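Phenylalanine hydroxylase (Colwellia psychrerythraea, PDB 2V27) probably hydroxylates L-phenylalanine to L-tyrosine with molecular oxygen and tetrahydrobiopterin, using a non-haem iron centre. Local coordinates at residues B[119-131]-B[177-189]. Sequence-based numbering, arbitrary orientation. Where two conformers were deposited one is given.
Sequences DIFHEIFGHCPLL and LRIYGGGVLSSPG. With FE (Fe (III) ion), chain E.
The H122 imidazole turns its edge to helix 182-185 and the residue after it: G183 N and S186 OG lie in the ring plane. The F121 ring carries F125 CB on one face and S186 O at its edge, 3.6 Å from F121 CE2; F125 in turn takes F121 CZ over one face near the rim and sets CE2 3.4 Å from L185 O. H122 ND1 donates to S186 OG over 2.9 Å, nearly straight at 175°. H122 NE2 binds the iron at 2.0 Å, so the ring is held at both nitrogens, by the metal and, from the second shell, by the serine. With CG anti to the backbone N (chi1 169°), H122 reaches across to this serine. Beside the iron, H127 CE1 lies 3.4 Å from G182 CA, and a side chain on G182 would run into this ring. One water joins G126 O, H127 ND1 and Y180 O. An alanine in place of S186 would probably leave H122 ND1 without its acceptor and the imidazole less firmly oriented. L130 CD1 packs on L185 CD1. E167, from helix 152-167, completes the family's two-histidine, one-carboxylate facial triad, while helix 120-131 touches strand 99-103 through I120 and E123, and helix 22-38 through F125.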
loop_
_atom_site.group_PDB
_atom_site.type_symbol
_atom_site.label_atom_id
_atom_site.label_comp_id
_atom_site.label_asym_id
_atom_site.label_seq_id
_atom_site.Cartn_x
_atom_site.Cartn_y
_atom_site.Cartn_z
ATOM N N ASP B 119 -9.663 -7.418 -15.513
ATOM C CA ASP B 119 -10.766 -7.320 -16.466
ATOM C C ASP B 119 -10.293 -7.625 -17.886
ATOM O O ASP B 119 -9.117 -7.947 -18.125
ATOM C CB ASP B 119 -11.547 -5.981 -16.344
ATOM C CG ASP B 119 -10.821 -4.802 -16.949
ATOM O OD1 ASP B 119 -11.497 -3.738 -17.077
ATOM O OD2 ASP B 119 -9.626 -4.918 -17.380
ATOM N N ILE B 120 -11.200 -7.501 -18.860
ATOM C CA ILE B 120 -10.882 -7.897 -20.219
ATOM C C ILE B 120 -9.785 -7.009 -20.813
ATOM O O ILE B 120 -8.972 -7.486 -21.629
ATOM C CB ILE B 120 -12.155 -7.953 -21.091
ATOM C CG1 ILE B 120 -11.852 -8.658 -22.402
ATOM C CG2 ILE B 120 -12.752 -6.581 -21.382
ATOM C CD1 ILE B 120 -13.192 -9.101 -23.146
ATOM N N PHE B 121 -9.751 -5.723 -20.404
ATOM C CA PHE B 121 -8.663 -4.863 -20.854
ATOM C C PHE B 121 -7.283 -5.308 -20.294
ATOM O O PHE B 121 -6.299 -5.403 -21.054
ATOM C CB PHE B 121 -8.953 -3.383 -20.539
ATOM C CG PHE B 121 -7.866 -2.479 -21.056
ATOM C CD1 PHE B 121 -7.837 -2.137 -22.409
ATOM C CD2 PHE B 121 -6.801 -2.036 -20.223
ATOM C CE1 PHE B 121 -6.778 -1.326 -22.946
ATOM C CE2 PHE B 121 -5.754 -1.237 -20.740
ATOM C CZ PHE B 121 -5.724 -0.875 -22.082
ATOM N N HIS B 122 -7.207 -5.530 -18.995
ATOM C CA HIS B 122 -5.961 -6.066 -18.418
ATOM C C HIS B 122 -5.462 -7.303 -19.194
ATOM O O HIS B 122 -4.308 -7.395 -19.583
ATOM C CB HIS B 122 -6.122 -6.395 -16.941
ATOM C CG HIS B 122 -4.957 -7.169 -16.402
ATOM N ND1 HIS B 122 -3.682 -6.627 -16.363
ATOM C CD2 HIS B 122 -4.833 -8.456 -16.006
ATOM C CE1 HIS B 122 -2.846 -7.530 -15.867
ATOM N NE2 HIS B 122 -3.520 -8.653 -15.644
ATOM N N GLU B 123 -6.350 -8.262 -19.459
ATOM C CA GLU B 123 -5.892 -9.526 -20.054
ATOM C C GLU B 123 -5.539 -9.343 -21.514
ATOM O O GLU B 123 -4.477 -9.839 -21.920
ATOM C CB GLU B 123 -6.976 -10.640 -19.931
ATOM C CG GLU B 123 -7.548 -10.852 -18.516
ATOM C CD GLU B 123 -6.570 -11.444 -17.525
ATOM O OE1 GLU B 123 -5.330 -11.507 -17.800
ATOM O OE2 GLU B 123 -7.059 -11.863 -16.437
ATOM N N ILE B 124 -6.413 -8.685 -22.298
ATOM C CA ILE B 124 -6.155 -8.618 -23.732
ATOM C C ILE B 124 -5.043 -7.599 -24.056
ATOM O O ILE B 124 -4.153 -7.900 -24.846
ATOM C CB ILE B 124 -7.477 -8.362 -24.537
ATOM C CG1 ILE B 124 -8.405 -9.584 -24.393
ATOM C CG2 ILE B 124 -7.191 -8.088 -26.008
ATOM C CD1 ILE B 124 -9.675 -9.486 -25.239
ATOM N N PHE B 125 -5.101 -6.412 -23.438
ATOM C CA PHE B 125 -4.064 -5.444 -23.682
ATOM C C PHE B 125 -2.758 -5.792 -22.933
ATOM O O PHE B 125 -1.627 -5.696 -23.494
ATOM C CB PHE B 125 -4.559 -4.042 -23.319
ATOM C CG PHE B 125 -3.630 -2.972 -23.773
ATOM C CD1 PHE B 125 -3.861 -2.264 -24.968
ATOM C CD2 PHE B 125 -2.575 -2.636 -22.968
ATOM C CE1 PHE B 125 -2.952 -1.252 -25.388
ATOM C CE2 PHE B 125 -1.700 -1.658 -23.335
ATOM C CZ PHE B 125 -1.856 -0.952 -24.517
ATOM N N GLY B 126 -2.888 -6.192 -21.673
ATOM C CA GLY B 126 -1.684 -6.450 -20.879
ATOM C C GLY B 126 -0.905 -7.727 -21.217
ATOM O O GLY B 126 0.342 -7.717 -21.165
ATOM N N HIS B 127 -1.633 -8.853 -21.431
ATOM C CA HIS B 127 -0.982 -10.173 -21.614
ATOM C C HIS B 127 -0.999 -10.730 -23.043
ATOM O O HIS B 127 -0.024 -11.297 -23.539
ATOM C CB HIS B 127 -1.573 -11.219 -20.662
ATOM C CG HIS B 127 -1.313 -10.936 -19.204
ATOM N ND1 HIS B 127 -0.050 -10.703 -18.676
ATOM C CD2 HIS B 127 -2.178 -10.815 -18.171
ATOM C CE1 HIS B 127 -0.158 -10.475 -17.375
ATOM N NE2 HIS B 127 -1.431 -10.521 -17.045
ATOM N N CYS B 128 -2.119 -10.550 -23.737
ATOM C CA CYS B 128 -2.275 -11.266 -25.002
ATOM C C CYS B 128 -1.204 -10.885 -26.068
ATOM O O CYS B 128 -0.771 -11.754 -26.833
ATOM C CB CYS B 128 -3.704 -11.101 -25.524
ATOM S SG CYS B 128 -4.832 -12.165 -24.626
ATOM N N PRO B 129 -0.755 -9.620 -26.135
ATOM C CA PRO B 129 0.279 -9.400 -27.157
ATOM C C PRO B 129 1.553 -10.258 -26.954
ATOM O O PRO B 129 2.185 -10.703 -27.940
ATOM C CB PRO B 129 0.616 -7.902 -27.023
ATOM C CG PRO B 129 -0.635 -7.299 -26.435
ATOM C CD PRO B 129 -1.136 -8.359 -25.447
ATOM N N LEU B 130 1.927 -10.519 -25.703
ATOM C CA LEU B 130 3.070 -11.378 -25.469
ATOM C C LEU B 130 2.812 -12.877 -25.649
ATOM O O LEU B 130 3.765 -13.653 -25.831
ATOM C CB LEU B 130 3.705 -11.029 -24.107
ATOM C CG LEU B 130 4.543 -9.756 -24.229
ATOM C CD1 LEU B 130 4.775 -9.219 -22.784
ATOM C CD2 LEU B 130 5.854 -10.000 -24.913
ATOM N N LEU B 131 1.520 -13.271 -25.638
ATOM C CA LEU B 131 1.202 -14.659 -25.919
ATOM C C LEU B 131 1.383 -15.022 -27.399
ATOM O O LEU B 131 1.351 -16.219 -27.773
ATOM C CB LEU B 131 -0.208 -15.043 -25.430
ATOM C CG LEU B 131 -0.405 -15.116 -23.900
ATOM C CD1 LEU B 131 -1.913 -15.224 -23.533
ATOM C CD2 LEU B 131 0.364 -16.292 -23.306
ATOM N N LEU B 177 15.385 0.785 -19.362
ATOM C CA LEU B 177 14.408 -0.092 -18.707
ATOM C C LEU B 177 13.160 -0.251 -19.565
ATOM O O LEU B 177 12.617 0.759 -20.086
ATOM C CB LEU B 177 14.031 0.508 -17.358
ATOM C CG LEU B 177 13.403 -0.362 -16.280
ATOM C CD1 LEU B 177 14.423 -1.386 -15.757
ATOM C CD2 LEU B 177 12.885 0.532 -15.129
ATOM N N ARG B 178 12.685 -1.502 -19.682
ATOM C CA ARG B 178 11.452 -1.787 -20.427
ATOM C C ARG B 178 10.579 -2.684 -19.564
ATOM O O ARG B 178 10.989 -3.202 -18.492
ATOM C CB ARG B 178 11.737 -2.414 -21.805
ATOM C CG ARG B 178 12.565 -1.525 -22.799
ATOM C CD ARG B 178 11.776 -0.312 -23.247
ATOM N NE ARG B 178 12.461 0.395 -24.325
ATOM C CZ ARG B 178 13.332 1.373 -24.096
ATOM N NH1 ARG B 178 13.582 1.725 -22.831
ATOM N NH2 ARG B 178 13.946 2.008 -25.120
ATOM N N ILE B 179 9.383 -2.917 -20.078
ATOM C CA ILE B 179 8.331 -3.648 -19.362
ATOM C C ILE B 179 7.810 -4.868 -20.114
ATOM O O ILE B 179 7.507 -4.755 -21.305
ATOM C CB ILE B 179 7.080 -2.744 -19.141
ATOM C CG1 ILE B 179 7.485 -1.429 -18.449
ATOM C CG2 ILE B 179 6.031 -3.485 -18.280
ATOM C CD1 ILE B 179 6.481 -0.309 -18.720
ATOM N N TYR B 180 7.732 -6.014 -19.429
ATOM C CA TYR B 180 7.008 -7.130 -20.035
ATOM C C TYR B 180 5.819 -7.630 -19.201
ATOM O O TYR B 180 4.959 -8.340 -19.719
ATOM C CB TYR B 180 7.927 -8.297 -20.504
ATOM C CG TYR B 180 8.468 -9.186 -19.419
ATOM C CD1 TYR B 180 7.815 -10.396 -19.103
ATOM C CD2 TYR B 180 9.594 -8.803 -18.646
ATOM C CE1 TYR B 180 8.298 -11.207 -18.094
ATOM C CE2 TYR B 180 10.106 -9.625 -17.634
ATOM C CZ TYR B 180 9.458 -10.818 -17.356
ATOM O OH TYR B 180 9.856 -11.673 -16.323
ATOM N N GLY B 181 5.776 -7.232 -17.919
ATOM C CA GLY B 181 4.684 -7.663 -17.025
ATOM C C GLY B 181 3.329 -7.003 -17.346
ATOM O O GLY B 181 3.216 -5.765 -17.446
ATOM N N GLY B 182 2.274 -7.845 -17.461
ATOM C CA GLY B 182 0.954 -7.341 -17.893
ATOM C C GLY B 182 0.243 -6.414 -16.899
ATOM O O GLY B 182 -0.514 -5.503 -17.288
ATOM N N GLY B 183 0.535 -6.611 -15.608
ATOM C CA GLY B 183 0.014 -5.756 -14.533
ATOM C C GLY B 183 0.524 -4.327 -14.668
ATOM O O GLY B 183 -0.130 -3.373 -14.213
ATOM N N VAL B 184 1.734 -4.163 -15.265
ATOM C CA VAL B 184 2.324 -2.860 -15.474
ATOM C C VAL B 184 1.802 -2.313 -16.803
ATOM O O VAL B 184 1.362 -1.142 -16.888
ATOM C CB VAL B 184 3.874 -2.971 -15.526
ATOM C CG1 VAL B 184 4.488 -1.577 -15.675
ATOM C CG2 VAL B 184 4.473 -3.637 -14.254
ATOM N N LEU B 185 1.837 -3.158 -17.866
ATOM C CA LEU B 185 1.501 -2.723 -19.242
ATOM C C LEU B 185 0.097 -2.182 -19.383
ATOM O O LEU B 185 -0.145 -1.394 -20.309
ATOM C CB LEU B 185 1.727 -3.911 -20.252
ATOM C CG LEU B 185 3.199 -4.283 -20.498
ATOM C CD1 LEU B 185 3.438 -5.674 -21.086
ATOM C CD2 LEU B 185 3.846 -3.299 -21.467
ATOM N N SER B 186 -0.837 -2.701 -18.594
ATOM C CA SER B 186 -2.217 -2.281 -18.748
ATOM C C SER B 186 -2.613 -1.095 -17.862
ATOM O O SER B 186 -3.760 -0.760 -17.835
ATOM C CB SER B 186 -3.167 -3.458 -18.483
ATOM O OG SER B 186 -3.060 -3.889 -17.110
ATOM N N SER B 187 -1.668 -0.480 -17.150
ATOM C CA SER B 187 -1.977 0.549 -16.150
ATOM C C SER B 187 -1.058 1.766 -16.289
ATOM O O SER B 187 0.149 1.639 -16.159
ATOM C CB SER B 187 -1.742 -0.014 -14.737
ATOM O OG SER B 187 -1.843 1.000 -13.743
ATOM N N PRO B 188 -1.626 2.967 -16.456
ATOM C CA PRO B 188 -0.736 4.157 -16.494
ATOM C C PRO B 188 -0.022 4.348 -15.151
ATOM O O PRO B 188 1.179 4.660 -15.128
ATOM C CB PRO B 188 -1.715 5.340 -16.784
ATOM C CG PRO B 188 -2.940 4.646 -17.408
ATOM C CD PRO B 188 -3.052 3.306 -16.701
ATOM N N GLY B 189 -0.745 4.135 -14.054
ATOM C CA GLY B 189 -0.113 4.350 -12.703
ATOM C C GLY B 189 1.038 3.361 -12.463
ATOM O O GLY B 189 2.141 3.767 -12.043
HETATM FE FE FE E . -2.470 -10.321 -15.171
HETATM O O HOH W 1 -3.887 -11.804 -15.594
HETATM O O HOH W 2 2.279 -9.582 -20.058
HETATM O O HOH W 3 -3.610 -10.398 -13.226
#